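PDB 5ZBL: cytokinin riboside 5'-monophosphate phosphoribohydrolase from Corynebacterium glutamicum, which belongs to the SLOG clan of proteins and is built on a parallel-stranded alpha/beta fold. Local coordinates for residues 124-127 and 128-131. Numbering follows the deposited sequence.
Sequences FEVW and TWQQ
E125 lays its carboxylate over one face of the W129 indole, one turn further along helix 117-130, the helix of the beta-alpha-beta unit that joins strand 110-112 to strand 139-142. The two flat groups are stacked with their planes only 14° apart, and OE2 of E125 stands 3.3 Å above the W129 ring plane, displaced toward its rim. The anti chi1 of E125 (179°) carries CG over the six-membered ring, a CH-pi contact with CG 4.0 Å from the centroid, and the bend at chi2 then swings the carboxylate onto the ring face. E125 OE2 lies 3.4 Å from W129 NE1, but the angle is too poor for a hydrogen bond. The other oxygen, OE1, forms a salt bridge with K100 and is hydrogen-bonded to a bound glycerol, probably from the crystallisation liquor.

On another side of the helix, Q130 comes to the edge of the W127 indole: Q130 OE1 lies 3.7 Å from W127 CD1, near the ring plane, with the amide turned 27° from the ring. F168 packs edge-to-face with the same indole, while the second subunit's A117 touches T128. T128 turns its hydroxyl back along the helix, so F124 O takes two bonds from opposite faces of its plane, 2.9 Å from T128 N and 2.6 Å from T128 OG1.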
loop_
_atom_site.group_PDB
_atom_site.type_symbol
_atom_site.label_atom_id
_atom_site.label_comp_id
_atom_site.label_asym_id
_atom_site.label_seq_id
_atom_site.Cartn_x
_atom_site.Cartn_y
_atom_site.Cartn_z
ATOM N N PHE A 124 -1.157 -3.708 -2.218
ATOM C CA PHE A 124 -0.255 -3.065 -3.153
ATOM C C PHE A 124 1.188 -3.532 -3.007
ATOM O O PHE A 124 1.961 -3.543 -3.983
ATOM C CB PHE A 124 -0.398 -1.541 -3.045
ATOM C CG PHE A 124 -1.560 -1.012 -3.818
ATOM C CD1 PHE A 124 -1.532 -1.047 -5.203
ATOM C CD2 PHE A 124 -2.671 -0.498 -3.195
ATOM C CE1 PHE A 124 -2.588 -0.573 -5.952
ATOM C CE2 PHE A 124 -3.742 -0.034 -3.936
ATOM C CZ PHE A 124 -3.698 -0.081 -5.313
ATOM N N GLU A 125 1.540 -3.904 -1.785
ATOM C CA GLU A 125 2.786 -4.580 -1.487
ATOM C C GLU A 125 2.917 -5.904 -2.267
ATOM O O GLU A 125 3.924 -6.090 -3.007
ATOM C CB GLU A 125 2.918 -4.760 0.018
ATOM C CG GLU A 125 4.150 -5.466 0.558
ATOM C CD GLU A 125 5.380 -4.632 0.512
ATOM O OE1 GLU A 125 5.892 -4.220 1.580
ATOM O OE2 GLU A 125 5.835 -4.409 -0.608
ATOM N N VAL A 126 1.914 -6.782 -2.214
ATOM C CA VAL A 126 2.106 -8.040 -2.949
ATOM C C VAL A 126 2.158 -7.782 -4.459
ATOM O O VAL A 126 2.905 -8.452 -5.152
ATOM C CB VAL A 126 1.133 -9.175 -2.576
ATOM C CG1 VAL A 126 1.121 -9.367 -1.074
ATOM C CG2 VAL A 126 -0.262 -8.927 -3.093
ATOM N N TRP A 127 1.398 -6.810 -4.954
ATOM C CA TRP A 127 1.451 -6.459 -6.376
ATOM C C TRP A 127 2.804 -5.924 -6.803
ATOM O O TRP A 127 3.349 -6.342 -7.816
ATOM C CB TRP A 127 0.375 -5.413 -6.753
ATOM C CG TRP A 127 -0.949 -5.986 -7.053
ATOM C CD1 TRP A 127 -1.228 -7.247 -7.514
ATOM C CD2 TRP A 127 -2.200 -5.315 -6.951
ATOM N NE1 TRP A 127 -2.568 -7.395 -7.687
ATOM C CE2 TRP A 127 -3.194 -6.227 -7.348
ATOM C CE3 TRP A 127 -2.578 -4.036 -6.551
ATOM C CZ2 TRP A 127 -4.544 -5.895 -7.359
ATOM C CZ3 TRP A 127 -3.919 -3.705 -6.563
ATOM C CH2 TRP A 127 -4.889 -4.633 -6.953
ATOM N N THR A 128 3.316 -4.968 -6.048
ATOM C CA THR A 128 4.644 -4.449 -6.276
ATOM C C THR A 128 5.660 -5.596 -6.328
ATOM O O THR A 128 6.621 -5.509 -7.078
ATOM C CB THR A 128 5.040 -3.444 -5.180
ATOM O OG1 THR A 128 4.057 -2.399 -5.113
ATOM C CG2 THR A 128 6.399 -2.837 -5.454
ATOM N N TRP A 129 5.441 -6.651 -5.537
ATOM C CA TRP A 129 6.289 -7.849 -5.565
ATOM C C TRP A 129 6.013 -8.726 -6.785
ATOM O O TRP A 129 6.963 -9.181 -7.432
ATOM C CB TRP A 129 6.115 -8.689 -4.294
ATOM C CG TRP A 129 6.710 -8.117 -3.088
ATOM C CD1 TRP A 129 7.650 -7.134 -3.016
ATOM C CD2 TRP A 129 6.427 -8.504 -1.732
ATOM N NE1 TRP A 129 7.958 -6.870 -1.703
ATOM C CE2 TRP A 129 7.221 -7.690 -0.892
ATOM C CE3 TRP A 129 5.569 -9.446 -1.144
ATOM C CZ2 TRP A 129 7.184 -7.786 0.516
ATOM C CZ3 TRP A 129 5.529 -9.538 0.266
ATOM C CH2 TRP A 129 6.339 -8.720 1.070
ATOM N N GLN A 130 4.732 -8.967 -7.077
ATOM C CA GLN A 130 4.322 -9.781 -8.235
ATOM C C GLN A 130 5.024 -9.359 -9.548
ATOM O O GLN A 130 5.514 -10.214 -10.277
ATOM C CB GLN A 130 2.785 -9.792 -8.438
ATOM C CG GLN A 130 2.011 -10.869 -7.683
ATOM C CD GLN A 130 0.699 -11.340 -8.371
ATOM O OE1 GLN A 130 -0.157 -10.543 -8.774
ATOM N NE2 GLN A 130 0.541 -12.660 -8.489
ATOM N N GLN A 131 5.102 -8.058 -9.824
ATOM C CA GLN A 131 5.654 -7.575 -11.088
ATOM C C GLN A 131 7.162 -7.303 -11.040
ATOM O O GLN A 131 7.693 -6.583 -11.892
ATOM C CB GLN A 131 4.851 -6.372 -11.624
ATOM C CG GLN A 131 5.085 -5.007 -10.978
ATOM C CD GLN A 131 4.062 -3.955 -11.436
ATOM O OE1 GLN A 131 3.177 -4.233 -12.254
ATOM N NE2 GLN A 131 4.182 -2.739 -10.903
#